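Local coordinates for divalent ion tolerance protein CutA1 (Ehrlichia chaffeensis, PDB 4IYQ), which is a trimeric member of the CutA family, associated with divalent-ion tolerance and possibly able to bind copper ions, at residues Leu27-Thr32 / Glu75-Leu80; Asp37-Ser42 / Ala54-Asn59; Thr31-Glu36 / Ile97-Thr102. All blocks are in the same frame, centred on the assembly; numbering follows the deposited sequence.

Contact 1: residues Leu27-Thr32 / Glu75-Leu80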
loop_
_atom_site.group_PDB
_atom_site.type_symbol
_atom_site.label_atom_id
_atom_site.label_comp_id
_atom_site.label_asym_id
_atom_site.label_seq_id
_atom_site.Cartn_x
_atom_site.Cartn_y
_atom_site.Cartn_z
ATOM N N LEU A 27 6.460 -7.780 2.318
ATOM C CA LEU A 27 6.598 -6.493 1.659
ATOM C C LEU A 27 7.273 -5.498 2.616
ATOM O O LEU A 27 6.958 -5.446 3.815
ATOM C CB LEU A 27 5.242 -5.964 1.225
ATOM C CG LEU A 27 4.369 -6.858 0.349
ATOM C CD1 LEU A 27 3.059 -6.138 0.073
ATOM C CD2 LEU A 27 5.054 -7.271 -0.945
ATOM N N LEU A 28 8.205 -4.711 2.097
ATOM C CA LEU A 28 8.765 -3.621 2.875
ATOM C C LEU A 28 8.377 -2.294 2.247
ATOM O O LEU A 28 8.426 -2.120 1.028
ATOM C CB LEU A 28 10.290 -3.738 2.984
ATOM C CG LEU A 28 10.797 -4.645 4.111
ATOM C CD1 LEU A 28 10.547 -6.107 3.796
ATOM C CD2 LEU A 28 12.263 -4.416 4.409
ATOM N N TYR A 29 8.019 -1.352 3.105
ATOM C CA TYR A 29 7.625 -0.022 2.683
ATOM C C TYR A 29 8.539 1.024 3.310
ATOM O O TYR A 29 8.796 0.987 4.511
ATOM C CB TYR A 29 6.165 0.215 3.076
ATOM C CG TYR A 29 5.601 1.578 2.774
ATOM C CD1 TYR A 29 4.926 1.814 1.586
ATOM C CD2 TYR A 29 5.702 2.625 3.696
ATOM C CE1 TYR A 29 4.371 3.051 1.304
ATOM C CE2 TYR A 29 5.157 3.877 3.424
ATOM C CZ TYR A 29 4.486 4.080 2.218
ATOM O OH TYR A 29 3.925 5.300 1.910
ATOM N N THR A 30 9.014 1.966 2.498
ATOM C CA THR A 30 9.844 3.057 3.002
ATOM C C THR A 30 9.634 4.290 2.119
ATOM O O THR A 30 9.083 4.202 1.012
ATOM C CB THR A 30 11.370 2.670 3.044
ATOM O OG1 THR A 30 12.110 3.615 3.824
ATOM C CG2 THR A 30 11.976 2.609 1.640
ATOM N N THR A 31 10.063 5.445 2.611
ATOM C CA THR A 31 9.969 6.663 1.813
ATOM C C THR A 31 11.345 7.344 1.704
ATOM O O THR A 31 12.195 7.165 2.556
ATOM C CB THR A 31 8.925 7.635 2.413
ATOM O OG1 THR A 31 9.335 7.999 3.734
ATOM C CG2 THR A 31 7.571 6.978 2.508
ATOM N N THR A 32 11.547 8.130 0.653
ATOM C CA THR A 32 12.829 8.787 0.399
ATOM C C THR A 32 12.593 10.224 -0.041
ATOM O O THR A 32 11.531 10.546 -0.554
ATOM C CB THR A 32 13.642 8.064 -0.690
ATOM O OG1 THR A 32 12.857 7.977 -1.880
ATOM C CG2 THR A 32 14.024 6.662 -0.246
ATOM N N GLU A 75 8.078 13.335 -1.470
ATOM C CA GLU A 75 8.887 12.141 -1.320
ATOM C C GLU A 75 8.559 11.103 -2.398
ATOM O O GLU A 75 7.641 11.269 -3.207
ATOM C CB GLU A 75 8.675 11.507 0.064
ATOM C CG GLU A 75 9.001 12.386 1.281
ATOM C CD GLU A 75 8.942 11.605 2.604
ATOM O OE1 GLU A 75 8.000 10.809 2.812
ATOM O OE2 GLU A 75 9.836 11.796 3.449
ATOM N N CYS A 76 9.344 10.035 -2.413
ATOM C CA CYS A 76 8.969 8.834 -3.133
ATOM C C CYS A 76 8.658 7.752 -2.115
ATOM O O CYS A 76 9.260 7.705 -1.043
ATOM C CB CYS A 76 10.079 8.394 -4.070
ATOM S SG CYS A 76 10.331 9.571 -5.399
ATOM N N ALA A 77 7.698 6.899 -2.425
ATOM C CA ALA A 77 7.460 5.736 -1.589
ATOM C C ALA A 77 7.962 4.516 -2.331
ATOM O O ALA A 77 8.009 4.512 -3.560
ATOM C CB ALA A 77 5.982 5.606 -1.235
ATOM N N ILE A 78 8.380 3.496 -1.594
ATOM C CA ILE A 78 8.791 2.255 -2.227
ATOM C C ILE A 78 8.151 1.054 -1.575
ATOM O O ILE A 78 8.093 0.968 -0.354
ATOM C CB ILE A 78 10.306 2.020 -2.180
ATOM C CG1 ILE A 78 11.099 3.322 -2.246
ATOM C CG2 ILE A 78 10.707 1.050 -3.287
ATOM C CD1 ILE A 78 12.572 3.097 -1.994
ATOM N N ILE A 79 7.667 0.137 -2.401
ATOM C CA ILE A 79 7.306 -1.187 -1.942
ATOM C C ILE A 79 8.376 -2.157 -2.426
ATOM O O ILE A 79 8.661 -2.251 -3.618
ATOM C CB ILE A 79 5.927 -1.623 -2.456
ATOM C CG1 ILE A 79 4.840 -0.733 -1.859
ATOM C CG2 ILE A 79 5.657 -3.070 -2.100
ATOM C CD1 ILE A 79 3.460 -1.008 -2.445
ATOM N N LEU A 80 8.977 -2.861 -1.482
ATOM C CA LEU A 80 10.035 -3.805 -1.763
ATOM C C LEU A 80 9.525 -5.212 -1.496
ATOM O O LEU A 80 8.787 -5.429 -0.529
ATOM C CB LEU A 80 11.250 -3.491 -0.901
ATOM C CG LEU A 80 11.651 -2.018 -0.999
ATOM C CD1 LEU A 80 12.402 -1.546 0.246
ATOM C CD2 LEU A 80 12.485 -1.806 -2.241
#

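Contact 2: residues Asp37-Ser42 / Ala54-Asn59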
loop_
_atom_site.group_PDB
_atom_site.type_symbol
_atom_site.label_atom_id
_atom_site.label_comp_id
_atom_site.label_asym_id
_atom_site.label_seq_id
_atom_site.Cartn_x
_atom_site.Cartn_y
_atom_site.Cartn_z
ATOM N N ASP A 37 17.300 8.726 -4.637
ATOM C CA ASP A 37 17.500 7.983 -3.399
ATOM C C ASP A 37 16.774 6.635 -3.424
ATOM O O ASP A 37 17.327 5.618 -2.986
ATOM C CB ASP A 37 17.023 8.802 -2.199
ATOM C CG ASP A 37 17.947 9.966 -1.877
ATOM O OD1 ASP A 37 19.162 9.743 -1.677
ATOM O OD2 ASP A 37 17.450 11.110 -1.823
ATOM N N ALA A 38 15.539 6.636 -3.933
ATOM C CA ALA A 38 14.730 5.416 -4.002
ATOM C C ALA A 38 15.322 4.412 -4.988
ATOM O O ALA A 38 15.367 3.209 -4.727
ATOM C CB ALA A 38 13.305 5.744 -4.381
ATOM N N TYR A 39 15.796 4.913 -6.120
ATOM C CA TYR A 39 16.385 4.036 -7.114
ATOM C C TYR A 39 17.641 3.415 -6.523
ATOM O O TYR A 39 17.871 2.211 -6.642
ATOM C CB TYR A 39 16.717 4.794 -8.405
ATOM C CG TYR A 39 17.017 3.891 -9.565
ATOM C CD1 TYR A 39 15.992 3.334 -10.325
ATOM C CD2 TYR A 39 18.326 3.562 -9.892
ATOM C CE1 TYR A 39 16.265 2.485 -11.404
ATOM C CE2 TYR A 39 18.613 2.714 -10.959
ATOM C CZ TYR A 39 17.579 2.183 -11.707
ATOM O OH TYR A 39 17.869 1.346 -12.759
ATOM N N ARG A 40 18.427 4.242 -5.845
ATOM C CA ARG A 40 19.684 3.799 -5.275
ATOM C C ARG A 40 19.464 2.674 -4.257
ATOM O O ARG A 40 20.150 1.657 -4.278
ATOM C CB ARG A 40 20.412 4.982 -4.635
ATOM C CG ARG A 40 21.608 4.594 -3.779
ATOM C CD ARG A 40 22.344 5.824 -3.246
ATOM N NE ARG A 40 23.460 5.427 -2.395
ATOM C CZ ARG A 40 23.382 5.208 -1.088
ATOM N NH1 ARG A 40 22.230 5.367 -0.434
ATOM N NH2 ARG A 40 24.475 4.837 -0.434
ATOM N N ILE A 41 18.505 2.860 -3.366
ATOM C CA ILE A 41 18.199 1.844 -2.376
ATOM C C ILE A 41 17.730 0.552 -3.054
ATOM O O ILE A 41 18.165 -0.559 -2.717
ATOM C CB ILE A 41 17.137 2.362 -1.401
ATOM C CG1 ILE A 41 17.771 3.394 -0.474
ATOM C CG2 ILE A 41 16.564 1.233 -0.600
ATOM C CD1 ILE A 41 16.783 4.134 0.374
ATOM N N SER A 42 16.852 0.728 -4.034
ATOM C CA SER A 42 16.319 -0.373 -4.804
ATOM C C SER A 42 17.471 -1.151 -5.418
ATOM O O SER A 42 17.586 -2.370 -5.265
ATOM C CB SER A 42 15.387 0.162 -5.885
ATOM O OG SER A 42 14.254 0.783 -5.298
ATOM N N ALA A 54 11.368 -3.749 -6.680
ATOM C CA ALA A 54 10.906 -2.546 -6.020
ATOM C C ALA A 54 9.856 -1.852 -6.870
ATOM O O ALA A 54 10.005 -1.745 -8.092
ATOM C CB ALA A 54 12.082 -1.598 -5.760
ATOM N N ASN A 55 8.805 -1.370 -6.225
ATOM C CA ASN A 55 7.858 -0.488 -6.896
ATOM C C ASN A 55 8.015 0.920 -6.346
ATOM O O ASN A 55 7.803 1.158 -5.158
ATOM C CB ASN A 55 6.411 -0.978 -6.723
ATOM C CG ASN A 55 6.160 -2.304 -7.419
ATOM O OD1 ASN A 55 6.889 -2.687 -8.334
ATOM N ND2 ASN A 55 5.130 -3.002 -6.991
ATOM N N ILE A 56 8.408 1.850 -7.210
ATOM C CA ILE A 56 8.656 3.206 -6.766
ATOM C C ILE A 56 7.509 4.111 -7.170
ATOM O O ILE A 56 7.157 4.202 -8.349
ATOM C CB ILE A 56 9.981 3.759 -7.323
ATOM C CG1 ILE A 56 11.142 2.831 -6.953
ATOM C CG2 ILE A 56 10.217 5.154 -6.790
ATOM C CD1 ILE A 56 12.463 3.152 -7.656
ATOM N N PHE A 57 6.912 4.743 -6.161
ATOM C CA PHE A 57 5.849 5.726 -6.313
ATOM C C PHE A 57 6.437 7.132 -6.122
ATOM O O PHE A 57 6.996 7.446 -5.063
ATOM C CB PHE A 57 4.727 5.493 -5.298
ATOM C CG PHE A 57 4.095 4.123 -5.360
ATOM C CD1 PHE A 57 4.805 2.986 -4.967
ATOM C CD2 PHE A 57 2.760 3.974 -5.771
ATOM C CE1 PHE A 57 4.210 1.733 -5.011
ATOM C CE2 PHE A 57 2.163 2.728 -5.823
ATOM C CZ PHE A 57 2.882 1.601 -5.441
ATOM N N SER A 58 6.308 7.975 -7.141
ATOM C CA SER A 58 6.847 9.341 -7.109
ATOM C C SER A 58 5.837 10.408 -6.671
ATOM O O SER A 58 4.627 10.166 -6.655
ATOM C CB SER A 58 7.393 9.692 -8.483
ATOM O OG SER A 58 8.488 8.851 -8.763
ATOM N N ASN A 59 6.344 11.590 -6.329
ATOM C CA ASN A 59 5.502 12.746 -6.008
ATOM C C ASN A 59 4.419 12.406 -4.998
ATOM O O ASN A 59 3.238 12.664 -5.214
ATOM C CB ASN A 59 4.853 13.343 -7.269
#

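Contact 3: residues Thr31-Glu36 / Ile97-Thr102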
loop_
_atom_site.group_PDB
_atom_site.type_symbol
_atom_site.label_atom_id
_atom_site.label_comp_id
_atom_site.label_asym_id
_atom_site.label_seq_id
_atom_site.Cartn_x
_atom_site.Cartn_y
_atom_site.Cartn_z
ATOM N N THR A 31 10.063 5.445 2.611
ATOM C CA THR A 31 9.969 6.663 1.813
ATOM C C THR A 31 11.345 7.344 1.704
ATOM O O THR A 31 12.195 7.165 2.556
ATOM C CB THR A 31 8.925 7.635 2.413
ATOM O OG1 THR A 31 9.335 7.999 3.734
ATOM C CG2 THR A 31 7.571 6.978 2.508
ATOM N N THR A 32 11.547 8.130 0.653
ATOM C CA THR A 32 12.829 8.787 0.399
ATOM C C THR A 32 12.593 10.224 -0.041
ATOM O O THR A 32 11.531 10.546 -0.554
ATOM C CB THR A 32 13.642 8.064 -0.690
ATOM O OG1 THR A 32 12.857 7.977 -1.880
ATOM C CG2 THR A 32 14.024 6.662 -0.246
ATOM N N PRO A 33 13.570 11.107 0.197
ATOM C CA PRO A 33 13.371 12.501 -0.212
ATOM C C PRO A 33 13.347 12.703 -1.731
ATOM O O PRO A 33 12.651 13.595 -2.198
ATOM C CB PRO A 33 14.564 13.229 0.425
ATOM C CG PRO A 33 15.561 12.176 0.728
ATOM C CD PRO A 33 14.780 10.935 1.020
ATOM N N THR A 34 14.084 11.902 -2.491
ATOM C CA THR A 34 14.102 12.060 -3.937
ATOM C C THR A 34 13.872 10.730 -4.640
ATOM O O THR A 34 13.982 9.671 -4.023
ATOM C CB THR A 34 15.439 12.605 -4.424
ATOM O OG1 THR A 34 16.383 11.520 -4.522
ATOM C CG2 THR A 34 15.957 13.693 -3.473
ATOM N N TYR A 35 13.580 10.783 -5.937
ATOM C CA TYR A 35 13.522 9.568 -6.744
ATOM C C TYR A 35 14.876 8.854 -6.788
ATOM O O TYR A 35 14.935 7.630 -6.686
ATOM C CB TYR A 35 13.047 9.879 -8.171
ATOM C CG TYR A 35 13.076 8.677 -9.089
ATOM C CD1 TYR A 35 12.030 7.748 -9.089
ATOM C CD2 TYR A 35 14.146 8.463 -9.956
ATOM C CE1 TYR A 35 12.056 6.636 -9.922
ATOM C CE2 TYR A 35 14.183 7.351 -10.787
ATOM C CZ TYR A 35 13.133 6.445 -10.764
ATOM O OH TYR A 35 13.158 5.350 -11.589
ATOM N N GLU A 36 15.955 9.619 -6.939
ATOM C CA GLU A 36 17.296 9.045 -7.048
ATOM C C GLU A 36 17.644 8.217 -5.816
ATOM O O GLU A 36 18.180 7.118 -5.935
ATOM C CB GLU A 36 18.346 10.150 -7.264
ATOM N N ILE A 97 21.828 2.601 4.844
ATOM C CA ILE A 97 22.103 3.383 3.641
ATOM C C ILE A 97 21.120 4.516 3.400
ATOM O O ILE A 97 21.314 5.305 2.482
ATOM C CB ILE A 97 22.104 2.493 2.376
ATOM C CG1 ILE A 97 20.679 2.038 2.039
ATOM C CG2 ILE A 97 23.064 1.322 2.553
ATOM C CD1 ILE A 97 20.587 1.055 0.919
ATOM N N HIS A 98 20.081 4.606 4.228
ATOM C CA HIS A 98 19.018 5.603 4.051
ATOM C C HIS A 98 19.502 7.027 4.343
ATOM O O HIS A 98 20.225 7.264 5.312
ATOM C CB HIS A 98 17.838 5.267 4.957
ATOM C CG HIS A 98 16.519 5.712 4.418
ATOM N ND1 HIS A 98 16.136 7.034 4.395
ATOM C CD2 HIS A 98 15.495 5.012 3.873
ATOM C CE1 HIS A 98 14.930 7.132 3.860
ATOM N NE2 HIS A 98 14.519 5.920 3.535
ATOM N N PRO A 99 19.098 7.985 3.508
ATOM C CA PRO A 99 19.434 9.397 3.761
ATOM C C PRO A 99 18.873 9.941 5.079
ATOM O O PRO A 99 19.518 10.775 5.718
ATOM C CB PRO A 99 18.807 10.133 2.570
ATOM C CG PRO A 99 17.836 9.139 1.935
ATOM C CD PRO A 99 18.399 7.782 2.228
ATOM N N TYR A 100 17.706 9.459 5.497
ATOM C CA TYR A 100 17.105 9.908 6.754
ATOM C C TYR A 100 17.751 9.222 7.952
ATOM O O TYR A 100 18.067 8.035 7.896
ATOM C CB TYR A 100 15.593 9.626 6.787
ATOM C CG TYR A 100 14.734 10.385 5.791
ATOM C CD1 TYR A 100 15.144 11.598 5.252
ATOM C CD2 TYR A 100 13.497 9.871 5.388
ATOM C CE1 TYR A 100 14.347 12.283 4.333
ATOM C CE2 TYR A 100 12.692 10.544 4.474
ATOM C CZ TYR A 100 13.121 11.749 3.954
ATOM O OH TYR A 100 12.319 12.413 3.051
ATOM N N ASP A 101 17.902 9.961 9.045
ATOM C CA ASP A 101 18.334 9.380 10.314
ATOM C C ASP A 101 17.260 8.471 10.877
ATOM O O ASP A 101 17.551 7.408 11.416
ATOM C CB ASP A 101 18.653 10.475 11.334
ATOM C CG ASP A 101 19.839 11.308 10.931
ATOM O OD1 ASP A 101 19.710 12.553 10.904
ATOM O OD2 ASP A 101 20.901 10.719 10.635
ATOM N N THR A 102 16.012 8.905 10.751
ATOM C CA THR A 102 14.884 8.110 11.198
ATOM C C THR A 102 13.947 7.798 10.043
ATOM O O THR A 102 12.929 8.458 9.871
ATOM C CB THR A 102 14.095 8.822 12.293
ATOM O OG1 THR A 102 15.005 9.295 13.292
ATOM C CG2 THR A 102 13.073 7.857 12.922
#

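Contact 1: residues Leu27-Thr32 / Glu75-Leu80
Thr30 and Ile78 stand next to each other on one face of the sheet, their side chains running alongside, with Thr30 CG2 3.7 Å from Ile78 CD1. Thr30 holds OG1 anti to its backbone N (chi1 -166°), and this hydroxyl bonds to the carbonyl of Ala104 while the methyl is left to meet the isoleucine. Leu28 and Leu80 share that face and meet through their CB atoms, 4.0 Å apart; helix 87-97 packs against both through Ile94. On the opposite face the ring of Tyr29 runs along its own strand toward the Thr31 end, one long side turned to strand 69-83. Its edge meets Ile79, with CG1 near the ring plane, whereas Ala77 CB approaches obliquely, 3.9 Å from Tyr29 CE1. The Tyr29 hydroxyl reaches beyond the pair to Asn55 of the second subunit, so this face belongs to the trimer interface.

The two strands, 25-32 and 69-83, are the antiparallel central pair of the ferredoxin-like sheet of CutA proteins, their local axes 4.5 Å apart at an angle of 164°. Reciprocal backbone bonds join Leu28 with Leu80, Thr30 with Ile78 and Thr32 with Cys76; Leu80 N to Leu28 O is 2.7 Å, and Thr30 N to Ile78 O stretches to 3.2 Å. The Tyr29-Ile79 and Thr31-Ala77 pairs between them are non-hydrogen-bonded.

At the far end, the Glu75 side chain runs at a slant across Thr31. The two carboxylate oxygens have different partners: OE1 receives at best a weak bond from Thr31 OG1, at 3.2 Å, while OE2 is hydrogen-bonded to Tyr100 OH. On the other face Thr32 OG1 lies 3.6 Å from Cys76 CB, but its polar partner is Thr34 O.

Contact 2: residues Asp37-Ser42 / Ala54-Asn59
Helix 35-47 packed on strand 53-66 forms half of a split beta-alpha-beta unit of the ferredoxin-like fold: the chain leaves strand 25-32, runs through the helix and returns as a strand parallel to the first, with strand 69-83 lying between the two. Within residues 37-42 and 54-58 the helix and strand axes run antiparallel (174°) at a closest approach of 9.5 Å, and the side chains that bridge this gap are mostly small or aliphatic, with the Tyr39 ring at one side.

Ile56 is the main projection from the strand, and its two branches serve different parts of the helix. Because CG2 stands anti to the backbone N while CG1 lies beside it, the branches spread apart: CG2 comes to 4.0 Å from Ala38 CB, and the other arm carries CD1 to 3.8 Å from Ser42 OG and 4.1 Å from Tyr39 CA. The same methyl approaches the Tyr39 ring obliquely, 4.4 Å from its CD1. Two residues earlier, Ala54 CB lies against Ser42, whose OG and CB both touch it.

The outer side of this unit meets the third subunit. Tyr39 OH is hydrogen-bonded to Asn72 of the third subunit, Val63 of the same subunit packs on Tyr39 and Ile56, and a strand of that chain pairs antiparallel with Ala54-Ile56, continuing the sheet.

Although Ser42 OG faces aliphatic carbons of the strand, it is satisfied within the helix. It donates to Ala38 O at 2.7 Å, while Ser42 N reaches the same oxygen from the opposite face of the carbonyl plane, at 3.0 Å.

Contact 3: residues Thr31-Glu36 / Ile97-Thr102
With CG swung roughly anti to the backbone N (chi1 -150°), His98 turns its imidazole edge toward the end of strand 25-32 and brings NE2 to 2.8 Å from Thr31 O. The oxygen lies near the ring plane, but the N-H points well off it, at 123°, and the bond is weak; Thr30 OG1 is a second weak partner of the same nitrogen. Across the ring, ND1 accepts a hydrogen bond from the backbone N-H of Tyr100, with N at 3.1 Å from ND1 and almost exactly in the imidazole plane, which fixes the ring's rotation and fits a proton on NE2. Thr32 CG2 touches the ring obliquely, 3.9 Å from NE2.

These residues tie the loop that leaves helix 87-97 to the turn joining strand 25-32 with helix 35-47, two connections at the same end of the ferredoxin-like fold. In that turn Thr34 takes the N-cap position of helix 35-47, its side chain capping a backbone N of the first turn.

Pro33 carries the apolar half of the contact. It and Tyr100 reach toward each other from their two segments, and CD meets the phenol obliquely, 3.5 Å from Tyr100 CZ. Pro99 slants across the same proline, CG to Pro33 CD being 3.7 Å. Pro33 N, also near the phenol oxygen, has no hydrogen to offer, and Tyr100 OH bonds instead to Glu75.

Contacts 1 and 2 are buried, whereas contact 3 lies further from the chain centre and is partly open to solvent. Strand 25-32 serves both contact 1 and contact 3, which share Thr31 and Thr32; helix 35-47 serves contacts 2 and 3. Contacts 1 and 2 occupy neighbouring strands of one sheet, joined by backbone bonds such as Asn55 N to Ile79 O. Regular backbone hydrogen bonds dominate contact 1, contact 2 has none between its segments and relies on apolar packing of helix on sheet, and contact 3 mixes proline and tyrosine packing with a single weak imidazole bond. Arg40 NH1 to Ile97 O adds a polar tie between contacts 2 and 3.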